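Local structure of carboxylic ester hydrolase (Aspergillus niger, 7K4O) at residues G302-V305 with A306-I310; M485-W488 with V489-V493; W523-N526 with G527-E531. The protein probably hydrolyses ester bonds of tannins as a serine esterase of the tannase family, and binds 3,4,5-trihydroxybenzoic acid. One frame throughout, in Å; residues are numbered along the deposited sequence.

Contact 1. Residues G302-V305 with A306-I310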
# COMPACT_ATOMS: atom_id res chain seq x y z
N GLY A 302 -7.56 -14.87 26.10
CA GLY A 302 -7.50 -14.71 24.63
C GLY A 302 -8.28 -13.48 24.22
O GLY A 302 -7.78 -12.66 23.40
N ILE A 303 -9.46 -13.31 24.79
CA ILE A 303 -10.30 -12.11 24.55
C ILE A 303 -9.56 -10.87 25.07
O ILE A 303 -9.61 -9.82 24.41
CB ILE A 303 -11.69 -12.29 25.19
CG1 ILE A 303 -12.50 -13.25 24.33
CG2 ILE A 303 -12.38 -10.95 25.38
CD1 ILE A 303 -13.75 -13.72 24.99
N GLU A 304 -8.92 -10.94 26.23
CA GLU A 304 -8.20 -9.77 26.78
C GLU A 304 -7.06 -9.36 25.81
O GLU A 304 -6.92 -8.15 25.55
CB GLU A 304 -7.64 -10.07 28.18
CG GLU A 304 -7.09 -8.85 28.89
CD GLU A 304 -6.46 -9.16 30.25
OE1 GLU A 304 -5.98 -10.32 30.47
OE2 GLU A 304 -6.38 -8.23 31.05
N VAL A 305 -6.30 -10.31 25.33
CA VAL A 305 -5.22 -10.05 24.35
C VAL A 305 -5.87 -9.41 23.11
O VAL A 305 -5.37 -8.34 22.66
CB VAL A 305 -4.42 -11.30 24.00
CG1 VAL A 305 -3.59 -11.10 22.73
CG2 VAL A 305 -3.52 -11.69 25.18
N ALA A 306 -6.95 -9.98 22.61
CA ALA A 306 -7.54 -9.52 21.34
C ALA A 306 -8.04 -8.11 21.54
O ALA A 306 -7.85 -7.26 20.64
CB ALA A 306 -8.64 -10.43 20.84
N LYS A 307 -8.72 -7.83 22.65
CA LYS A 307 -9.30 -6.50 22.86
C LYS A 307 -8.15 -5.50 22.97
O LYS A 307 -8.35 -4.33 22.59
CB LYS A 307 -10.13 -6.41 24.14
CG LYS A 307 -11.53 -6.98 24.02
CD LYS A 307 -12.36 -6.56 25.21
CE LYS A 307 -13.77 -7.09 25.08
NZ LYS A 307 -14.62 -6.55 26.15
N THR A 308 -7.06 -5.89 23.60
CA THR A 308 -5.92 -4.97 23.84
C THR A 308 -5.28 -4.63 22.47
O THR A 308 -4.94 -3.46 22.27
CB THR A 308 -4.95 -5.57 24.86
OG1 THR A 308 -5.70 -5.79 26.07
CG2 THR A 308 -3.81 -4.63 25.13
N ILE A 309 -5.11 -5.62 21.61
CA ILE A 309 -4.54 -5.43 20.24
C ILE A 309 -5.46 -4.48 19.49
O ILE A 309 -5.01 -3.44 18.97
CB ILE A 309 -4.36 -6.76 19.52
CG1 ILE A 309 -3.25 -7.58 20.17
CG2 ILE A 309 -4.08 -6.52 18.03
CD1 ILE A 309 -3.16 -9.01 19.71
N ILE A 310 -6.75 -4.81 19.44
CA ILE A 310 -7.71 -3.95 18.69
C ILE A 310 -7.69 -2.52 19.21
O ILE A 310 -7.86 -1.59 18.41
CB ILE A 310 -9.10 -4.61 18.68
CG1 ILE A 310 -9.01 -5.85 17.80
CG2 ILE A 310 -10.20 -3.65 18.22
CD1 ILE A 310 -10.20 -6.75 17.84
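The peptide carbonyl of Glu304 is the flat group at the heart of this contact, and Thr308 meets it on both faces: the hydroxyl stands off one face of the carbonyl plane, the backbone N-H off the other. Thr308 OG1 donates to Glu304 O over 2.7 Å, lying 31° out of that plane, while Thr308 N reaches the same Glu304 O at 3.0 Å. The hydroxyl gets there because OG1 sits beside its own backbone N and opposite the carbonyl carbon (chi1 -59°), which folds it back over the preceding turn. Flanking this doubly used carbonyl are the usual helical rungs, Ala306 N to Gly302 O, Lys307 N to Ile303 O and Ile309 N to Val305 O. The branched side chains of Val305 and Ile309 point the same way and lie side by side, with Val305 CG1 3.7 Å from Ile309 CD1. Lys307 runs extended alongside Ile303, its CE 4.1 Å from Ile303 CG2, and its amine goes on to a salt bridge with Asp274 and a hydrogen bond with Ser276. Residues 302-310 are thus amphipathic: Ile303, Val305, Ala306 and Ile309 are buried, Glu304 and Lys307 exposed. The lysine chain lends its methylenes to an isoleucine, and the threonine spends its proton on the helix itself, which probably eases the packing of this side chain against Val228 and Leu232 of helix 224-232.

Contact 2. Residues M485-W488 with V489-V493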
# COMPACT_ATOMS: atom_id res chain seq x y z
N MET A 485 -9.18 6.02 -13.49
CA MET A 485 -8.27 7.20 -13.41
C MET A 485 -8.15 7.85 -14.79
O MET A 485 -8.22 9.08 -14.87
CB MET A 485 -6.90 6.79 -12.85
CG MET A 485 -5.98 7.96 -12.69
SD MET A 485 -6.56 9.31 -11.67
CE MET A 485 -6.06 8.68 -10.05
N ILE A 486 -7.96 7.06 -15.83
CA ILE A 486 -7.93 7.63 -17.20
C ILE A 486 -9.22 8.40 -17.46
O ILE A 486 -9.17 9.52 -18.03
CB ILE A 486 -7.70 6.53 -18.23
CG1 ILE A 486 -6.25 6.03 -18.18
CG2 ILE A 486 -8.06 7.04 -19.62
CD1 ILE A 486 -6.06 4.73 -18.85
N ASP A 487 -10.35 7.79 -17.15
CA ASP A 487 -11.64 8.47 -17.40
C ASP A 487 -11.74 9.80 -16.64
O ASP A 487 -12.27 10.80 -17.16
CB ASP A 487 -12.76 7.53 -17.01
CG ASP A 487 -13.90 7.46 -18.01
OD1 ASP A 487 -13.76 8.01 -19.12
OD2 ASP A 487 -14.92 6.86 -17.62
N TRP A 488 -11.24 9.83 -15.41
CA TRP A 488 -11.25 11.04 -14.58
C TRP A 488 -10.33 12.08 -15.21
O TRP A 488 -10.76 13.23 -15.49
CB TRP A 488 -10.85 10.69 -13.16
CG TRP A 488 -11.10 11.77 -12.16
CD1 TRP A 488 -11.82 12.92 -12.31
CD2 TRP A 488 -10.68 11.72 -10.78
NE1 TRP A 488 -11.88 13.59 -11.12
CE2 TRP A 488 -11.21 12.88 -10.16
CE3 TRP A 488 -9.96 10.81 -10.02
CZ2 TRP A 488 -11.02 13.14 -8.80
CZ3 TRP A 488 -9.76 11.08 -8.67
CH2 TRP A 488 -10.28 12.24 -8.09
N VAL A 489 -9.07 11.74 -15.39
CA VAL A 489 -8.04 12.70 -15.83
C VAL A 489 -8.28 13.15 -17.29
O VAL A 489 -8.20 14.36 -17.56
CB VAL A 489 -6.64 12.07 -15.66
CG1 VAL A 489 -5.61 12.92 -16.37
CG2 VAL A 489 -6.30 11.91 -14.19
N GLU A 490 -8.55 12.20 -18.18
CA GLU A 490 -8.58 12.50 -19.62
C GLU A 490 -9.99 12.87 -20.09
O GLU A 490 -10.07 13.61 -21.10
CB GLU A 490 -8.04 11.36 -20.45
CG GLU A 490 -6.62 10.96 -20.04
CD GLU A 490 -5.96 9.91 -20.91
OE1 GLU A 490 -6.35 9.72 -22.09
OE2 GLU A 490 -5.06 9.24 -20.39
N ASN A 491 -11.02 12.34 -19.47
CA ASN A 491 -12.39 12.47 -20.03
C ASN A 491 -13.33 13.27 -19.12
O ASN A 491 -14.52 13.39 -19.49
CB ASN A 491 -12.98 11.10 -20.34
CG ASN A 491 -12.08 10.29 -21.25
OD1 ASN A 491 -11.39 10.84 -22.10
ND2 ASN A 491 -12.05 8.98 -21.10
N GLY A 492 -12.90 13.74 -17.96
CA GLY A 492 -13.78 14.51 -17.05
C GLY A 492 -14.74 13.61 -16.26
O GLY A 492 -15.66 14.17 -15.63
N VAL A 493 -14.58 12.29 -16.24
CA VAL A 493 -15.56 11.43 -15.52
C VAL A 493 -15.18 11.31 -14.04
O VAL A 493 -14.23 10.57 -13.69
CB VAL A 493 -15.70 10.07 -16.18
CG1 VAL A 493 -16.67 9.18 -15.43
CG2 VAL A 493 -16.09 10.20 -17.64
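Between Met485-Trp488 and Val489-Val493 the last turns of helix 481-491 run regularly at first, Val489 N bonding to Met485 O and Glu490 N to Ile486 O, and then come to a stop. Asn491 N makes a weak bond to Asp487 O, Gly492 N another to Trp488 O, and with its positive phi of 77° Gly492 swings the chain out of the helix. Val493 N then turns back to Asp487 O at 2.9 Å, from above the carbonyl plane, and Val493 O lies 3.1 Å from Trp488 CA in a CA-H...O contact. Asp487 ties down this end twice, through its backbone carbonyl and its carboxylate. Its OD1 takes the amide N-H of Asn491 ND2 at 2.8 Å on the anti lone pair, nearly straight; the oxygen lies in the amide plane, yet the carboxylate itself is turned 87° to that amide. With Asp487 chi1 at -136°, off the staggered positions, Val493 CG2 lies over one face of the carboxylate, 3.5 Å from Asp487 CG. On the inner side Met485 SD rests on Val489 CG2 at 3.6 Å. Glu490 lies alongside Ile486, its CD 3.8 Å from Ile486 CG2, and sends its carboxylate on to Arg89 and Tyr181. Trp488 packs on Ile412 and forms a cation-pi contact with Lys410, while Ile486 touches a bound 2-[2-(2-ethoxyethoxy)ethoxy]ethanol. The whole is a glycine-terminated helix C-cap, on a helix that covers strands 179-185 and 410-416 of the mixed sheet, as befits the alpha/beta-hydrolase clan.

Contact 3. Residues W523-N526 with G527-E531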
# COMPACT_ATOMS: atom_id res chain seq x y z
N TRP A 523 -26.76 -0.82 2.78
CA TRP A 523 -27.73 -1.44 1.84
C TRP A 523 -29.13 -1.38 2.45
O TRP A 523 -29.29 -1.57 3.67
CB TRP A 523 -27.34 -2.87 1.49
CG TRP A 523 -25.99 -3.01 0.83
CD1 TRP A 523 -24.77 -2.93 1.43
CD2 TRP A 523 -25.73 -3.36 -0.54
NE1 TRP A 523 -23.77 -3.19 0.53
CE2 TRP A 523 -24.32 -3.44 -0.69
CE3 TRP A 523 -26.53 -3.58 -1.66
CZ2 TRP A 523 -23.71 -3.73 -1.92
CZ3 TRP A 523 -25.93 -3.87 -2.88
CH2 TRP A 523 -24.53 -3.94 -3.01
N THR A 524 -30.10 -1.13 1.57
CA THR A 524 -31.56 -1.09 1.89
C THR A 524 -32.28 -2.14 1.04
O THR A 524 -31.66 -2.74 0.11
CB THR A 524 -32.10 0.32 1.68
OG1 THR A 524 -31.77 0.72 0.35
CG2 THR A 524 -31.53 1.32 2.67
N ASN A 525 -33.57 -2.35 1.31
CA ASN A 525 -34.44 -3.17 0.43
C ASN A 525 -33.89 -4.60 0.39
O ASN A 525 -33.59 -5.12 -0.72
CB ASN A 525 -34.57 -2.57 -0.97
CG ASN A 525 -35.28 -1.23 -0.94
OD1 ASN A 525 -36.30 -1.06 -0.28
ND2 ASN A 525 -34.73 -0.23 -1.60
N ASN A 526 -33.76 -5.21 1.57
CA ASN A 526 -33.30 -6.62 1.67
C ASN A 526 -31.99 -6.78 0.89
O ASN A 526 -31.88 -7.73 0.07
CB ASN A 526 -34.36 -7.61 1.15
CG ASN A 526 -34.06 -9.04 1.57
OD1 ASN A 526 -33.68 -9.28 2.72
ND2 ASN A 526 -34.21 -10.00 0.67
N GLY A 527 -31.02 -5.89 1.12
CA GLY A 527 -29.65 -6.07 0.61
C GLY A 527 -29.53 -5.87 -0.88
O GLY A 527 -28.54 -6.37 -1.46
N THR A 528 -30.46 -5.14 -1.48
CA THR A 528 -30.51 -5.06 -2.96
C THR A 528 -30.03 -3.70 -3.45
O THR A 528 -29.50 -3.65 -4.58
CB THR A 528 -31.92 -5.37 -3.50
OG1 THR A 528 -32.85 -4.44 -2.96
CG2 THR A 528 -32.34 -6.78 -3.15
N THR A 529 -30.20 -2.62 -2.69
CA THR A 529 -29.80 -1.28 -3.17
C THR A 529 -28.80 -0.66 -2.20
O THR A 529 -29.07 -0.61 -0.99
CB THR A 529 -31.02 -0.40 -3.40
OG1 THR A 529 -31.62 -0.16 -2.13
CG2 THR A 529 -31.99 -1.06 -4.37
N MET A 530 -27.67 -0.21 -2.73
CA MET A 530 -26.59 0.37 -1.90
C MET A 530 -26.68 1.89 -1.91
O MET A 530 -26.87 2.50 -2.96
CB MET A 530 -25.22 -0.11 -2.39
CG MET A 530 -24.18 0.12 -1.33
SD MET A 530 -22.51 -0.06 -1.93
CE MET A 530 -22.26 1.60 -2.54
N GLU A 531 -26.61 2.50 -0.74
CA GLU A 531 -26.51 3.95 -0.58
C GLU A 531 -25.18 4.28 0.10
O GLU A 531 -24.59 3.40 0.76
CB GLU A 531 -27.66 4.45 0.27
CG GLU A 531 -29.00 3.94 -0.23
CD GLU A 531 -30.19 4.38 0.60
OE1 GLU A 531 -31.32 4.00 0.23
OE2 GLU A 531 -29.97 5.07 1.64
O HOH W 1 -31.21 -4.27 3.41
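A beta hairpin made of strands 520-524 and 529-533 closes here through the turn Asn525-Thr528, with a classic beta bulge where Thr528 and Thr529 both face Thr524. At the bulge Thr524 O is gripped twice, by Thr528 N at 3.1 Å and Thr529 N at 3.2 Å, which approach from opposite faces of the carbonyl plane; in return Thr524 N bonds to Thr529 O at 2.8 Å. One residue pair further from the turn, Trp523 and Met530 form the non-hydrogen-bonded pair. Met530 CB stands 3.6 Å from the centroid of the Trp523 six-membered ring, only 4° off its normal, a CH-pi contact over the middle of the face. Met530 CG, anti to the backbone N (chi1 -163°), lies over the same face near CE2; SD follows obliquely, 4.4 Å from the same Trp523 centroid, as a Met-aromatic contact. The edge of the indole meets the backbone of Thr528. Among Thr524 and Thr529 the hydroxyls make a polar patch: Thr524 OG1 and Thr529 OG1 are 2.6 Å apart, and Asn525 ND2 donates to Thr529 OG1 at 3.2 Å. A water accepts from Gly527 N and donates weakly to Trp523 O, bridging the turn. The hairpin, which is a two-stranded sheet of its own, leans by Trp523 on the calcium site: the ring makes a cation-pi contact with Lys258 and the Trp523 backbone hydrogen-bonds to Asp256, both residues of that site.

How the contacts relate
Contact 1 is the most buried of the three, contact 2 is partly buried, and contact 3 lies at the surface. Contacts 1 and 2 each sit within a single helix, with centres about 44 Å apart on opposite sides of the chain's centre; contact 3, a hairpin, is about 29 Å from contact 2 between centres. None touches another. The chemistry follows the setting: residues 302-310 combine apolar packing with a threonine bonded back to its own helix, residues 485-493 end a helix with a glycine and an Asp-Asn bond, and residues 523-531 rely on hydroxyls, a bulge, and CH-pi and Met-aromatic contacts between Met530 and Trp523 beside a calcium ion.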